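Fructosyl amine: oxygen oxidoreductase (Aspergillus fumigatus, PDB 3DJE) is an FAD-dependent fructosamine oxidase (amadoriase) that deglycates fructosyl amino acids, with molecular oxygen as oxidant. Local coordinates at residues I67-N70 and E71-E75; D107-G110 and V111-P115; Q387-H390 and E391-W395. All coordinates share one frame; numbering follows the deposited sequence.

Contact 1, within helix 64-83, is the hub, since it touches both of the others, whereas contacts 2 and 3 have nearest atoms about 12 Å apart. Toward contact 2, centre to centre about 16 Å, the salt bridge Glu71 OE2 to Arg114 NH2 spans 2.9 Å. Toward contact 3, with centres about 12 Å apart, Glu68 OE1 meets Lys388 NZ at 2.8 Å, and Val69 CG1 packs on Leu392 CD2 at 3.7 Å. Contact 2 comes nearest the bound sugar ligand FSA, about 5 Å from the Arg112 side chain; the side chain of Asn70 of contact 1 is about 10 Å from it, and that of Ile393 of contact 3 is about 13 Å from FAD.

Contact 1: residues I67-N70 and E71-E75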
loop_
_atom_site.group_PDB
_atom_site.type_symbol
_atom_site.label_atom_id
_atom_site.label_comp_id
_atom_site.label_asym_id
_atom_site.label_seq_id
_atom_site.Cartn_x
_atom_site.Cartn_y
_atom_site.Cartn_z
ATOM N N ILE A 67 12.443 14.624 3.531
ATOM C CA ILE A 67 11.210 15.179 4.102
ATOM C C ILE A 67 10.548 16.142 3.118
ATOM O O ILE A 67 9.338 16.063 2.868
ATOM C CB ILE A 67 11.461 15.855 5.492
ATOM C CG1 ILE A 67 11.839 14.797 6.547
ATOM C CG2 ILE A 67 10.234 16.678 5.924
ATOM C CD1 ILE A 67 12.395 15.378 7.856
ATOM N N GLU A 68 11.350 17.031 2.531
ATOM C CA GLU A 68 10.843 18.028 1.579
ATOM C C GLU A 68 10.148 17.385 0.378
ATOM O O GLU A 68 9.034 17.776 0.012
ATOM C CB GLU A 68 11.966 18.975 1.147
ATOM C CG GLU A 68 12.479 19.807 2.321
ATOM C CD GLU A 68 13.517 20.858 1.949
ATOM O OE1 GLU A 68 14.032 20.855 0.803
ATOM O OE2 GLU A 68 13.811 21.704 2.831
ATOM N N VAL A 69 10.791 16.381 -0.217
ATOM C CA VAL A 69 10.204 15.696 -1.364
ATOM C C VAL A 69 8.925 14.970 -0.947
ATOM O O VAL A 69 7.906 15.063 -1.623
ATOM C CB VAL A 69 11.206 14.729 -2.031
ATOM C CG1 VAL A 69 10.488 13.799 -3.019
ATOM C CG2 VAL A 69 12.318 15.524 -2.732
ATOM N N ASN A 70 8.968 14.262 0.179
ATOM C CA ASN A 70 7.784 13.524 0.624
ATOM C C ASN A 70 6.610 14.441 0.959
ATOM O O ASN A 70 5.449 14.089 0.720
ATOM C CB ASN A 70 8.142 12.556 1.746
ATOM C CG ASN A 70 8.729 11.267 1.200
ATOM O OD1 ASN A 70 7.989 10.345 0.841
ATOM N ND2 ASN A 70 10.053 11.216 1.074
ATOM N N GLU A 71 6.913 15.635 1.459
ATOM C CA GLU A 71 5.874 16.645 1.710
ATOM C C GLU A 71 5.180 17.097 0.425
ATOM O O GLU A 71 3.948 17.270 0.404
ATOM C CB GLU A 71 6.468 17.854 2.434
ATOM C CG GLU A 71 6.709 17.604 3.915
ATOM C CD GLU A 71 7.320 18.802 4.634
ATOM O OE1 GLU A 71 8.037 19.610 3.993
ATOM O OE2 GLU A 71 7.086 18.919 5.849
ATOM N N ILE A 72 5.970 17.294 -0.627
ATOM C CA ILE A 72 5.460 17.698 -1.933
ATOM C C ILE A 72 4.496 16.631 -2.458
ATOM O O ILE A 72 3.382 16.949 -2.873
ATOM C CB ILE A 72 6.602 17.939 -2.939
ATOM C CG1 ILE A 72 7.405 19.174 -2.523
ATOM C CG2 ILE A 72 6.062 18.102 -4.375
ATOM C CD1 ILE A 72 8.674 19.397 -3.353
ATOM N N LEU A 73 4.920 15.370 -2.386
ATOM C CA LEU A 73 4.107 14.280 -2.932
ATOM C C LEU A 73 2.864 14.040 -2.079
ATOM O O LEU A 73 1.786 13.742 -2.610
ATOM C CB LEU A 73 4.932 12.994 -3.071
ATOM C CG LEU A 73 6.127 13.075 -4.029
ATOM C CD1 LEU A 73 6.786 11.705 -4.168
ATOM C CD2 LEU A 73 5.738 13.634 -5.409
ATOM N N ALA A 74 3.006 14.178 -0.760
ATOM C CA ALA A 74 1.866 14.004 0.147
ATOM C C ALA A 74 0.839 15.116 -0.034
ATOM O O ALA A 74 -0.358 14.846 -0.010
ATOM C CB ALA A 74 2.315 13.934 1.592
ATOM N N GLU A 75 1.305 16.354 -0.211
ATOM C CA GLU A 75 0.374 17.472 -0.418
ATOM C C GLU A 75 -0.472 17.242 -1.681
ATOM O O GLU A 75 -1.690 17.469 -1.662
ATOM C CB GLU A 75 1.113 18.812 -0.446
ATOM C CG GLU A 75 0.229 20.017 -0.114
ATOM C CD GLU A 75 -0.436 20.624 -1.337
ATOM O OE1 GLU A 75 -0.096 20.216 -2.474
ATOM O OE2 GLU A 75 -1.298 21.523 -1.164
#
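Glu71 N donates to Ile67 O at 2.8 Å with an N-H...O angle of 153°, the shortest sound polar bond between residues 67-70 and 71-75. The Glu71 side chain then returns over the same turn. With its CG beside its own backbone N and anti to its carbonyl carbon (chi1 -77°), Glu71 CG rests 3.2 Å from Ile67 O, and the extended chain beyond it carries the carboxylate across the Ile67 side chain, Glu71 CD to Ile67 CG2 3.8 Å. The two side chains slant past each other, and Glu71 OE2 ends in a salt bridge with Arg114, which also packs on Ile67. Glu68 leads off on another side of the helix, where Lys64 and Lys388 each take one of its carboxylate oxygens, and although Glu68 OE2 and Glu71 OE1 are 6.3 Å apart, the cations at both groups probably offset their like charge.

The backbone evidence is that of a regular alpha-helix, the interior of helix 64-83 in this member of the MSOX/MTOX flavoenzyme family: Ile72 N to Glu68 O is 3.2 Å, Leu73 N to Val69 O 3.1 Å and Ala74 N to Asn70 O 2.9 Å. The side chains of Val69 and Leu73 meet only loosely, Val69 CG1 to Leu73 CD1 4.4 Å.

Asn70 is buried, and its CG stands beside the backbone N (chi1 -82°), which bends the amide back toward the preceding turn. There ND2 donates to Glu66 O and Glu344 OE1, while OD1 accepts from Arg365 NH2; because Arg365 lines the FSA pocket, the OD1 bond is consistent with Asn70 helping to position it from the second shell.

Contact 2: residues D107-G110 and V111-P115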
loop_
_atom_site.group_PDB
_atom_site.type_symbol
_atom_site.label_atom_id
_atom_site.label_comp_id
_atom_site.label_asym_id
_atom_site.label_seq_id
_atom_site.Cartn_x
_atom_site.Cartn_y
_atom_site.Cartn_z
ATOM N N ASP A 107 11.041 6.908 19.726
ATOM C CA ASP A 107 11.971 7.632 18.873
ATOM C C ASP A 107 11.459 7.619 17.436
ATOM O O ASP A 107 11.385 8.665 16.784
ATOM C CB ASP A 107 13.384 7.039 18.941
ATOM C CG ASP A 107 14.055 7.261 20.293
ATOM O OD1 ASP A 107 13.546 8.074 21.103
ATOM O OD2 ASP A 107 15.101 6.609 20.551
ATOM N N ARG A 108 11.071 6.439 16.960
ATOM C CA ARG A 108 10.532 6.312 15.601
ATOM C C ARG A 108 9.249 7.132 15.452
ATOM O O ARG A 108 9.043 7.806 14.445
ATOM C CB ARG A 108 10.274 4.841 15.260
ATOM C CG ARG A 108 9.657 4.588 13.879
ATOM C CD ARG A 108 10.583 4.999 12.742
ATOM N NE ARG A 108 10.068 4.531 11.455
ATOM C CZ ARG A 108 10.452 4.990 10.265
ATOM N NH1 ARG A 108 11.377 5.936 10.177
ATOM N NH2 ARG A 108 9.913 4.489 9.157
ATOM N N LEU A 109 8.404 7.090 16.475
ATOM C CA LEU A 109 7.170 7.872 16.478
ATOM C C LEU A 109 7.449 9.374 16.294
ATOM O O LEU A 109 6.729 10.068 15.571
ATOM C CB LEU A 109 6.399 7.616 17.776
ATOM C CG LEU A 109 4.980 8.189 17.797
ATOM C CD1 LEU A 109 4.072 7.463 16.794
ATOM C CD2 LEU A 109 4.376 8.130 19.197
ATOM N N GLY A 110 8.499 9.873 16.944
ATOM C CA GLY A 110 8.892 11.278 16.783
ATOM C C GLY A 110 9.226 11.639 15.346
ATOM O O GLY A 110 8.859 12.718 14.868
ATOM N N VAL A 111 9.917 10.732 14.654
ATOM C CA VAL A 111 10.291 10.943 13.251
ATOM C C VAL A 111 9.046 10.935 12.382
ATOM O O VAL A 111 8.906 11.754 11.471
ATOM C CB VAL A 111 11.273 9.859 12.735
ATOM C CG1 VAL A 111 11.470 9.985 11.239
ATOM C CG2 VAL A 111 12.616 9.971 13.449
ATOM N N ARG A 112 8.146 10.002 12.672
ATOM C CA ARG A 112 6.944 9.833 11.864
ATOM C C ARG A 112 5.953 10.986 12.025
ATOM O O ARG A 112 5.441 11.525 11.030
ATOM C CB ARG A 112 6.297 8.485 12.176
ATOM C CG ARG A 112 7.186 7.320 11.691
ATOM C CD ARG A 112 6.510 5.942 11.692
ATOM N NE ARG A 112 5.260 5.908 10.923
ATOM C CZ ARG A 112 4.539 4.807 10.725
ATOM N NH1 ARG A 112 4.952 3.648 11.224
ATOM N NH2 ARG A 112 3.403 4.861 10.039
ATOM N N VAL A 113 5.727 11.386 13.274
ATOM C CA VAL A 113 4.681 12.342 13.622
ATOM C C VAL A 113 5.165 13.803 13.644
ATOM O O VAL A 113 4.379 14.722 13.377
ATOM C CB VAL A 113 4.033 11.947 14.995
ATOM C CG1 VAL A 113 3.016 13.002 15.477
ATOM C CG2 VAL A 113 3.354 10.598 14.884
ATOM N N ARG A 114 6.450 14.015 13.945
ATOM C CA ARG A 114 7.023 15.372 14.083
ATOM C C ARG A 114 6.130 16.274 14.945
ATOM O O ARG A 114 5.622 17.299 14.468
ATOM C CB ARG A 114 7.289 16.013 12.716
ATOM C CG ARG A 114 8.294 15.247 11.876
ATOM C CD ARG A 114 8.660 16.028 10.638
ATOM N NE ARG A 114 7.519 16.171 9.743
ATOM C CZ ARG A 114 7.454 17.064 8.759
ATOM N NH1 ARG A 114 8.458 17.908 8.554
ATOM N NH2 ARG A 114 6.377 17.122 7.993
ATOM N N PRO A 115 5.921 15.883 16.220
ATOM C CA PRO A 115 4.923 16.567 17.046
ATOM C C PRO A 115 5.247 18.037 17.313
ATOM O O PRO A 115 4.331 18.844 17.543
ATOM C CB PRO A 115 4.933 15.760 18.353
ATOM C CG PRO A 115 6.277 15.107 18.393
ATOM C CD PRO A 115 6.599 14.798 16.959
#
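Arg108 and Arg112, one helical turn apart near the end of helix 103-113, pass each other at a slant, their guanidinium planes 59° apart. What touches is the aliphatic part of Arg112: its CD lies 3.8 Å from Arg108 NE, and its CG sits over one face of the Arg108 guanidinium, 4.0 Å above the plane and displaced toward the rim. A bend at chi2 (65°) turns the Arg108 chain to meet it; NH1 then donates to Tyr60 O.

Leu109 and Val113 lie side by side and point the same way, Leu109 CD1 to Val113 CG2 3.7 Å, against Met98 and Tyr149 of the neighbouring sheet. Val113 N to Leu109 O, 2.8 Å, keeps the turn closed beneath them. The last helical bond, Arg114 N to Gly110 O at 2.9 Å, comes from a donor above the carbonyl plane, as Arg114 leaves helical geometry with positive phi (47°).

With Arg108 NE and Arg112 NE 5.0 Å apart and Arg112 CD between them, two cationic side chains share one turn; the Arg112 side chain is about 5 Å from bound FSA, so Arg112 would probably make the potential near the ligand more positive.

Contact 3: residues Q387-H390 and E391-W395; sequences QKIH and ELIKW
His390 turns its CG anti to the backbone N (chi1 177°), and this torsion, with the rotation about chi2, swings the imidazole so that one face lies over Lys394 CB. Lys394 sets its own CG between backbone N and carbonyl carbon (chi1 64°), which directs the extended lysine chain onward to Glu391. The contact is CH-pi: Lys394 CB stands 3.7 Å from the centroid of the His390 ring, 25° off the normal, and is displaced toward His390 CE1, 3.4 Å from it. The two side chains cross at roughly a right angle. At the far end Lys394 NZ forms a salt bridge with Glu391 OE2, 2.8 Å, met on the syn side somewhat out of the carboxylate plane. Gln387 NE2 lies at the edge of the His390 ring, in its plane.

Residues 387-393 make up the whole of a short helix, and Lys394 is the first to leave helical geometry; toward this C-terminal end the bonding departs from the plain i to i+4 pattern. Glu391 N to Gln387 O is 2.9 Å, but Ile389 O accepts two donors, Leu392 N at 3.0 Å from above the carbonyl plane and Ile393 N at 3.3 Å. His390 O holds Ile393 N and Lys394 N only weakly.

On another side of the helix Ile389 and Ile393 run alongside each other, Ile389 CG2 to Ile393 CD1 3.8 Å. Ile389 and Leu392 pack on helix 64-83, through Ile72 and Glu66 respectively. Asp348 touches both His390 and Lys394, and its OD2 accepts from Trp395 N.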
loop_
_atom_site.group_PDB
_atom_site.type_symbol
_atom_site.label_atom_id
_atom_site.label_comp_id
_atom_site.label_asym_id
_atom_site.label_seq_id
_atom_site.Cartn_x
_atom_site.Cartn_y
_atom_site.Cartn_z
ATOM N N GLN A 387 13.961 18.113 -10.949
ATOM C CA GLN A 387 15.231 17.528 -10.522
ATOM C C GLN A 387 15.222 17.117 -9.047
ATOM O O GLN A 387 15.664 16.021 -8.700
ATOM C CB GLN A 387 16.408 18.480 -10.819
ATOM C CG GLN A 387 17.771 17.991 -10.312
ATOM C CD GLN A 387 18.215 16.681 -10.955
ATOM O OE1 GLN A 387 19.022 16.681 -11.889
ATOM N NE2 GLN A 387 17.687 15.558 -10.463
ATOM N N LYS A 388 14.721 18.003 -8.188
ATOM C CA LYS A 388 14.659 17.754 -6.753
ATOM C C LYS A 388 13.960 16.430 -6.423
ATOM O O LYS A 388 14.445 15.647 -5.604
ATOM C CB LYS A 388 13.950 18.925 -6.055
ATOM C CG LYS A 388 13.738 18.748 -4.559
ATOM C CD LYS A 388 12.868 19.870 -3.985
ATOM C CE LYS A 388 12.887 19.875 -2.453
ATOM N NZ LYS A 388 14.249 20.176 -1.886
ATOM N N ILE A 389 12.829 16.188 -7.079
ATOM C CA ILE A 389 12.038 14.978 -6.829
ATOM C C ILE A 389 12.717 13.785 -7.497
ATOM O O ILE A 389 12.890 12.725 -6.882
ATOM C CB ILE A 389 10.586 15.153 -7.321
ATOM C CG1 ILE A 389 9.900 16.273 -6.526
ATOM C CG2 ILE A 389 9.798 13.823 -7.213
ATOM C CD1 ILE A 389 8.541 16.650 -7.056
ATOM N N HIS A 390 13.141 13.988 -8.739
ATOM C CA HIS A 390 13.820 12.935 -9.487
ATOM C C HIS A 390 14.982 12.317 -8.715
ATOM O O HIS A 390 15.145 11.100 -8.704
ATOM C CB HIS A 390 14.315 13.456 -10.829
ATOM C CG HIS A 390 15.081 12.437 -11.609
ATOM N ND1 HIS A 390 14.496 11.295 -12.113
ATOM C CD2 HIS A 390 16.391 12.372 -11.945
ATOM C CE1 HIS A 390 15.408 10.584 -12.753
ATOM N NE2 HIS A 390 16.569 11.208 -12.656
ATOM N N GLU A 391 15.786 13.154 -8.068
ATOM C CA GLU A 391 16.966 12.672 -7.349
ATOM C C GLU A 391 16.632 11.611 -6.297
ATOM O O GLU A 391 17.425 10.680 -6.060
ATOM C CB GLU A 391 17.717 13.856 -6.722
ATOM C CG GLU A 391 19.187 13.592 -6.419
ATOM C CD GLU A 391 19.950 12.942 -7.578
ATOM O OE1 GLU A 391 19.772 13.346 -8.758
ATOM O OE2 GLU A 391 20.741 12.013 -7.292
ATOM N N LEU A 392 15.455 11.724 -5.685
ATOM C CA LEU A 392 15.046 10.781 -4.656
ATOM C C LEU A 392 14.415 9.497 -5.205
ATOM O O LEU A 392 14.628 8.424 -4.642
ATOM C CB LEU A 392 14.082 11.436 -3.658
ATOM C CG LEU A 392 13.826 10.643 -2.373
ATOM C CD1 LEU A 392 15.122 10.478 -1.559
ATOM C CD2 LEU A 392 12.735 11.293 -1.517
ATOM N N ILE A 393 13.656 9.612 -6.293
ATOM C CA ILE A 393 12.847 8.484 -6.790
ATOM C C ILE A 393 13.445 7.790 -8.024
ATOM O O ILE A 393 12.855 6.838 -8.561
ATOM C CB ILE A 393 11.401 8.922 -7.132
ATOM C CG1 ILE A 393 11.417 9.912 -8.307
ATOM C CG2 ILE A 393 10.710 9.477 -5.873
ATOM C CD1 ILE A 393 10.056 10.417 -8.786
ATOM N N LYS A 394 14.606 8.254 -8.474
ATOM C CA LYS A 394 15.214 7.713 -9.696
ATOM C C LYS A 394 15.677 6.260 -9.563
ATOM O O LYS A 394 15.831 5.755 -8.458
ATOM C CB LYS A 394 16.401 8.578 -10.131
ATOM C CG LYS A 394 17.541 8.599 -9.140
ATOM C CD LYS A 394 18.725 9.279 -9.776
ATOM C CE LYS A 394 19.831 9.519 -8.792
ATOM N NZ LYS A 394 20.888 10.322 -9.478
ATOM N N TRP A 395 15.879 5.608 -10.712
ATOM C CA TRP A 395 16.548 4.303 -10.770
ATOM C C TRP A 395 17.851 4.393 -9.983
ATOM O O TRP A 395 18.665 5.280 -10.234
ATOM C CB TRP A 395 16.825 3.939 -12.231
ATOM C CG TRP A 395 17.386 2.573 -12.441
ATOM C CD1 TRP A 395 18.712 2.243 -12.591
ATOM C CD2 TRP A 395 16.650 1.349 -12.554
ATOM N NE1 TRP A 395 18.841 0.881 -12.785
ATOM C CE2 TRP A 395 17.595 0.309 -12.766
ATOM C CE3 TRP A 395 15.286 1.022 -12.484
ATOM C CZ2 TRP A 395 17.217 -1.032 -12.905
ATOM C CZ3 TRP A 395 14.908 -0.320 -12.639
ATOM C CH2 TRP A 395 15.874 -1.326 -12.845
#